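Local atomic coordinates of CofB (PDB entry 5AX6), a protein that serves as a minor pilin of the CFA/III type IVb pilus of enterotoxigenic Escherichia coli and probably takes part in pilus assembly. Residues A[21-33]-A[38-50]. Residues are numbered along the deposited sequence; the frame is centred on the assembly and turned at random.
With ACT (acetate ion), chain B.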
loop_
_atom_site.group_PDB
_atom_site.type_symbol
_atom_site.label_atom_id
_atom_site.label_comp_id
_atom_site.label_asym_id
_atom_site.label_seq_id
_atom_site.Cartn_x
_atom_site.Cartn_y
_atom_site.Cartn_z
ATOM N N ILE A 21 23.605 8.269 -22.097
ATOM C CA ILE A 21 23.377 8.322 -23.529
ATOM C C ILE A 21 22.374 7.216 -23.906
ATOM O O ILE A 21 21.456 7.428 -24.680
ATOM C CB ILE A 21 24.683 8.143 -24.331
ATOM C CG1 ILE A 21 25.634 9.331 -24.116
ATOM C CG2 ILE A 21 24.379 7.980 -25.799
ATOM C CD1 ILE A 21 25.107 10.629 -24.699
ATOM N N VAL A 22 22.550 6.038 -23.335
ATOM C CA VAL A 22 21.633 4.932 -23.630
ATOM C C VAL A 22 20.212 5.237 -23.157
ATOM O O VAL A 22 19.237 4.917 -23.848
ATOM C CB VAL A 22 22.155 3.638 -23.001
ATOM C CG1 VAL A 22 21.103 2.530 -23.069
ATOM C CG2 VAL A 22 23.463 3.219 -23.715
ATOM N N ASP A 23 20.096 5.898 -22.005
ATOM C CA ASP A 23 18.787 6.294 -21.487
ATOM C C ASP A 23 18.075 7.205 -22.474
ATOM O O ASP A 23 16.873 7.082 -22.695
ATOM C CB ASP A 23 18.915 7.016 -20.130
ATOM C CG ASP A 23 19.097 6.065 -18.952
ATOM O OD1 ASP A 23 18.883 4.840 -19.087
ATOM O OD2 ASP A 23 19.458 6.564 -17.866
ATOM N N PHE A 24 18.834 8.116 -23.080
ATOM C CA PHE A 24 18.294 9.061 -24.051
ATOM C C PHE A 24 17.814 8.339 -25.310
ATOM O O PHE A 24 16.705 8.588 -25.814
ATOM C CB PHE A 24 19.357 10.105 -24.400
ATOM C CG PHE A 24 18.899 11.162 -25.377
ATOM C CD1 PHE A 24 17.959 12.112 -25.006
ATOM C CD2 PHE A 24 19.433 11.215 -26.658
ATOM C CE1 PHE A 24 17.537 13.092 -25.909
ATOM C CE2 PHE A 24 19.035 12.198 -27.554
ATOM C CZ PHE A 24 18.090 13.135 -27.181
ATOM N N VAL A 25 18.664 7.451 -25.818
ATOM C CA VAL A 25 18.308 6.638 -26.978
ATOM C C VAL A 25 17.020 5.852 -26.696
ATOM O O VAL A 25 16.167 5.692 -27.582
ATOM C CB VAL A 25 19.451 5.668 -27.350
ATOM C CG1 VAL A 25 18.988 4.595 -28.350
ATOM C CG2 VAL A 25 20.622 6.441 -27.935
ATOM N N ALA A 26 16.882 5.368 -25.464
ATOM C CA ALA A 26 15.741 4.509 -25.111
ATOM C C ALA A 26 14.429 5.271 -24.869
ATOM O O ALA A 26 13.405 4.667 -24.520
ATOM C CB ALA A 26 16.082 3.680 -23.895
ATOM N N GLU A 27 14.442 6.591 -25.038
ATOM C CA GLU A 27 13.195 7.352 -24.930
ATOM C C GLU A 27 12.792 7.917 -26.282
ATOM O O GLU A 27 13.347 8.914 -26.729
ATOM C CB GLU A 27 13.327 8.488 -23.898
ATOM C CG GLU A 27 13.536 7.988 -22.486
ATOM C CD GLU A 27 13.753 9.105 -21.461
ATOM O OE1 GLU A 27 13.575 10.294 -21.805
ATOM O OE2 GLU A 27 14.103 8.779 -20.307
ATOM N N GLU A 28 11.822 7.291 -26.944
ATOM C CA GLU A 28 11.362 7.826 -28.214
ATOM C C GLU A 28 10.541 9.090 -28.012
ATOM O O GLU A 28 10.585 10.006 -28.837
ATOM C CB GLU A 28 10.547 6.790 -28.984
ATOM C CG GLU A 28 10.019 7.332 -30.291
ATOM C CD GLU A 28 9.846 6.248 -31.337
ATOM O OE1 GLU A 28 10.227 5.091 -31.062
ATOM O OE2 GLU A 28 9.335 6.561 -32.432
ATOM N N GLN A 29 9.782 9.125 -26.921
ATOM C CA GLN A 29 9.075 10.323 -26.496
ATOM C C GLN A 29 9.808 10.903 -25.291
ATOM O O GLN A 29 10.102 10.179 -24.340
ATOM C CB GLN A 29 7.619 10.007 -26.140
ATOM C CG GLN A 29 6.788 9.483 -27.314
ATOM C CD GLN A 29 6.599 10.515 -28.424
ATOM O OE1 GLN A 29 7.167 10.390 -29.517
ATOM N NE2 GLN A 29 5.791 11.528 -28.155
ATOM N N ILE A 30 10.121 12.194 -25.328
ATOM C CA ILE A 30 10.863 12.797 -24.221
ATOM C C ILE A 30 10.143 14.002 -23.653
ATOM O O ILE A 30 9.343 14.631 -24.343
ATOM C CB ILE A 30 12.288 13.240 -24.644
ATOM C CG1 ILE A 30 12.217 14.222 -25.809
ATOM C CG2 ILE A 30 13.108 12.042 -25.042
ATOM C CD1 ILE A 30 13.569 14.821 -26.177
ATOM N N THR A 31 10.448 14.325 -22.399
ATOM C CA THR A 31 9.891 15.505 -21.753
ATOM C C THR A 31 10.871 16.675 -21.873
ATOM O O THR A 31 12.018 16.574 -21.446
ATOM C CB THR A 31 9.576 15.250 -20.255
ATOM O OG1 THR A 31 8.714 14.112 -20.124
ATOM C CG2 THR A 31 8.887 16.465 -19.643
ATOM N N VAL A 32 10.416 17.769 -22.470
ATOM C CA VAL A 32 11.220 18.986 -22.561
ATOM C C VAL A 32 10.462 20.144 -21.942
ATOM O O VAL A 32 9.272 20.028 -21.651
ATOM C CB VAL A 32 11.575 19.332 -24.011
ATOM C CG1 VAL A 32 12.463 18.234 -24.618
ATOM C CG2 VAL A 32 10.310 19.525 -24.837
ATOM N N ILE A 33 11.158 21.257 -21.727
ATOM C CA ILE A 33 10.522 22.475 -21.250
ATOM C C ILE A 33 10.406 23.442 -22.417
ATOM O O ILE A 33 11.401 23.743 -23.072
ATOM C CB ILE A 33 11.329 23.150 -20.113
ATOM C CG1 ILE A 33 11.770 22.126 -19.063
ATOM C CG2 ILE A 33 10.535 24.303 -19.502
ATOM C CD1 ILE A 33 10.631 21.440 -18.359
ATOM N N GLU A 38 6.397 21.712 -18.966
ATOM C CA GLU A 38 6.763 20.398 -19.483
ATOM C C GLU A 38 5.864 19.994 -20.640
ATOM O O GLU A 38 4.648 20.166 -20.594
ATOM C CB GLU A 38 6.706 19.349 -18.372
ATOM C CG GLU A 38 7.715 19.599 -17.259
ATOM C CD GLU A 38 7.810 18.452 -16.269
ATOM O OE1 GLU A 38 6.905 17.594 -16.244
ATOM O OE2 GLU A 38 8.802 18.412 -15.512
ATOM N N LYS A 39 6.484 19.464 -21.685
ATOM C CA LYS A 39 5.779 19.057 -22.885
ATOM C C LYS A 39 6.419 17.770 -23.393
ATOM O O LYS A 39 7.636 17.600 -23.282
ATOM C CB LYS A 39 5.848 20.163 -23.940
ATOM C CG LYS A 39 5.264 19.797 -25.284
ATOM C CD LYS A 39 5.583 20.877 -26.310
ATOM C CE LYS A 39 4.985 20.565 -27.675
ATOM N NZ LYS A 39 5.449 21.546 -28.700
ATOM N N GLU A 40 5.608 16.853 -23.911
ATOM C CA GLU A 40 6.144 15.644 -24.525
ATOM C C GLU A 40 6.379 15.894 -25.995
ATOM O O GLU A 40 5.491 16.376 -26.703
ATOM C CB GLU A 40 5.197 14.448 -24.361
ATOM C CG GLU A 40 4.806 14.147 -22.940
ATOM C CD GLU A 40 5.990 13.784 -22.083
ATOM O OE1 GLU A 40 6.599 12.717 -22.326
ATOM O OE2 GLU A 40 6.315 14.571 -21.165
ATOM N N ILE A 41 7.579 15.559 -26.463
ATOM C CA ILE A 41 7.856 15.604 -27.885
ATOM C C ILE A 41 8.553 14.328 -28.332
ATOM O O ILE A 41 9.061 13.551 -27.519
ATOM C CB ILE A 41 8.746 16.811 -28.268
ATOM C CG1 ILE A 41 10.105 16.701 -27.554
ATOM C CG2 ILE A 41 8.043 18.121 -27.942
ATOM C CD1 ILE A 41 11.151 17.653 -28.100
ATOM N N THR A 42 8.553 14.109 -29.634
ATOM C CA THR A 42 9.353 13.047 -30.198
ATOM C C THR A 42 10.835 13.384 -29.991
ATOM O O THR A 42 11.266 14.501 -30.275
ATOM C CB THR A 42 9.039 12.865 -31.682
ATOM O OG1 THR A 42 7.682 12.418 -31.816
ATOM C CG2 THR A 42 9.981 11.845 -32.312
ATOM N N ASN A 43 11.596 12.419 -29.491
ATOM C CA ASN A 43 13.056 12.541 -29.417
ATOM C C ASN A 43 13.619 12.953 -30.788
ATOM O O ASN A 43 13.284 12.342 -31.806
ATOM C CB ASN A 43 13.662 11.207 -28.946
ATOM C CG ASN A 43 15.128 11.321 -28.559
ATOM O OD1 ASN A 43 15.901 12.045 -29.192
ATOM N ND2 ASN A 43 15.520 10.589 -27.516
ATOM N N PRO A 44 14.469 13.994 -30.828
ATOM C CA PRO A 44 15.029 14.410 -32.121
ATOM C C PRO A 44 15.781 13.290 -32.838
ATOM O O PRO A 44 15.941 13.355 -34.055
ATOM C CB PRO A 44 15.987 15.561 -31.743
ATOM C CG PRO A 44 16.248 15.392 -30.286
ATOM C CD PRO A 44 14.940 14.858 -29.733
ATOM N N LEU A 45 16.242 12.283 -32.098
ATOM C CA LEU A 45 16.835 11.110 -32.736
ATOM C C LEU A 45 15.892 10.512 -33.770
ATOM O O LEU A 45 16.329 9.973 -34.784
ATOM C CB LEU A 45 17.186 10.045 -31.688
ATOM C CG LEU A 45 18.309 10.347 -30.694
ATOM C CD1 LEU A 45 18.414 9.214 -29.678
ATOM C CD2 LEU A 45 19.634 10.518 -31.412
ATOM N N TYR A 46 14.587 10.606 -33.522
ATOM C CA TYR A 46 13.643 9.820 -34.312
ATOM C C TYR A 46 12.716 10.667 -35.194
ATOM O O TYR A 46 11.664 10.203 -35.652
ATOM C CB TYR A 46 12.850 8.917 -33.365
ATOM C CG TYR A 46 13.769 8.098 -32.492
ATOM C CD1 TYR A 46 14.682 7.213 -33.059
ATOM C CD2 TYR A 46 13.750 8.226 -31.104
ATOM C CE1 TYR A 46 15.555 6.466 -32.263
ATOM C CE2 TYR A 46 14.611 7.485 -30.299
ATOM C CZ TYR A 46 15.510 6.611 -30.882
ATOM O OH TYR A 46 16.367 5.877 -30.088
ATOM N N GLU A 47 13.141 11.894 -35.447
ATOM C CA GLU A 47 12.455 12.791 -36.369
ATOM C C GLU A 47 13.129 12.794 -37.731
ATOM O O GLU A 47 14.338 13.001 -37.827
ATOM C CB GLU A 47 12.426 14.209 -35.809
ATOM C CG GLU A 47 11.441 14.401 -34.679
ATOM C CD GLU A 47 10.003 14.255 -35.147
ATOM O OE1 GLU A 47 9.397 15.274 -35.540
ATOM O OE2 GLU A 47 9.481 13.117 -35.130
ATOM N N GLN A 48 12.353 12.580 -38.788
ATOM C CA GLN A 48 12.918 12.559 -40.140
ATOM C C GLN A 48 13.575 13.879 -40.525
ATOM O O GLN A 48 14.420 13.924 -41.415
ATOM C CB GLN A 48 11.839 12.229 -41.169
ATOM C CG GLN A 48 11.423 10.781 -41.210
ATOM C CD GLN A 48 10.489 10.491 -42.379
ATOM O OE1 GLN A 48 9.267 10.503 -42.230
ATOM N NE2 GLN A 48 11.065 10.236 -43.550
ATOM N N SER A 49 13.182 14.957 -39.862
ATOM C CA SER A 49 13.640 16.280 -40.267
ATOM C C SER A 49 14.799 16.770 -39.420
ATOM O O SER A 49 15.280 17.883 -39.608
ATOM C CB SER A 49 12.491 17.286 -40.197
ATOM O OG SER A 49 12.001 17.387 -38.877
ATOM N N SER A 50 15.248 15.950 -38.475
ATOM C CA SER A 50 16.356 16.371 -37.622
ATOM C C SER A 50 17.647 16.449 -38.426
ATOM O O SER A 50 17.740 15.911 -39.536
ATOM C CB SER A 50 16.541 15.418 -36.434
ATOM O OG SER A 50 15.487 15.541 -35.503
HETATM C C ACT B . 17.132 18.923 -34.903
HETATM O O ACT B . 16.140 18.164 -35.017
HETATM O OXT ACT B . 18.165 18.625 -35.572
HETATM C CH3 ACT B . 17.050 20.127 -34.010
HETATM O O HOH W 1 9.991 7.211 -35.035
#
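Asn43 and Phe24 meet where helix 4-25 gives way to the hairpin of strands 29-34 and 37-42, a worked example of one amide bracing the link between a helix and a hairpin. Followed outward, Asn43 CB lies against the carbonyl oxygens of Glu27 and Glu28. The amide is carried in over one face of the Phe24 ring because chi1 (-168°) sets CG opposite the backbone N, and the two planes stand 60° apart. Asn43 ND2 sits over the centre of the ring, 3.5 Å above its plane. Asn43 ND2 also donates to Glu27 O at 2.9 Å, an acceptor almost in the amide plane. Asn43 OD1 turns to its own chain, accepting from Leu45 N at 2.9 Å to make an Asx turn, while Asn43 N binds Glu28 O. Cutting this side chain back to an alanine is likely to leave Glu27 O without this donor, open a gap over the Phe24 ring and release the turn at Leu45.

Beside it, Tyr46 reaches back to the helix end: Tyr46 OH donates to Val25 O at 2.5 Å, in the carbonyl plane on a lone pair, and Leu45 CB covers one face of its ring. Leu45 CD1 packs on Phe24 CE2 at 3.7 Å.

Along the strands, paired backbone bonds join Ile30 to Ile41 and Val32 to Lys39. On the face these four share, CG1 of Ile30 meets CG1 of Ile41 at 3.7 Å, and Ile41 CD1 rests on Val32. On the other face, Thr31 OG1 donates to the syn lone pair of Glu40 OE2 at 2.7 Å; Arg240 of a second subunit bonds both side chains, drawing the hairpin into the trimer. The whole is an antiparallel beta hairpin following the N-terminal helix of the pilin domain, with an Asx turn just after its second strand and Tyr46 bonded back to the helix end.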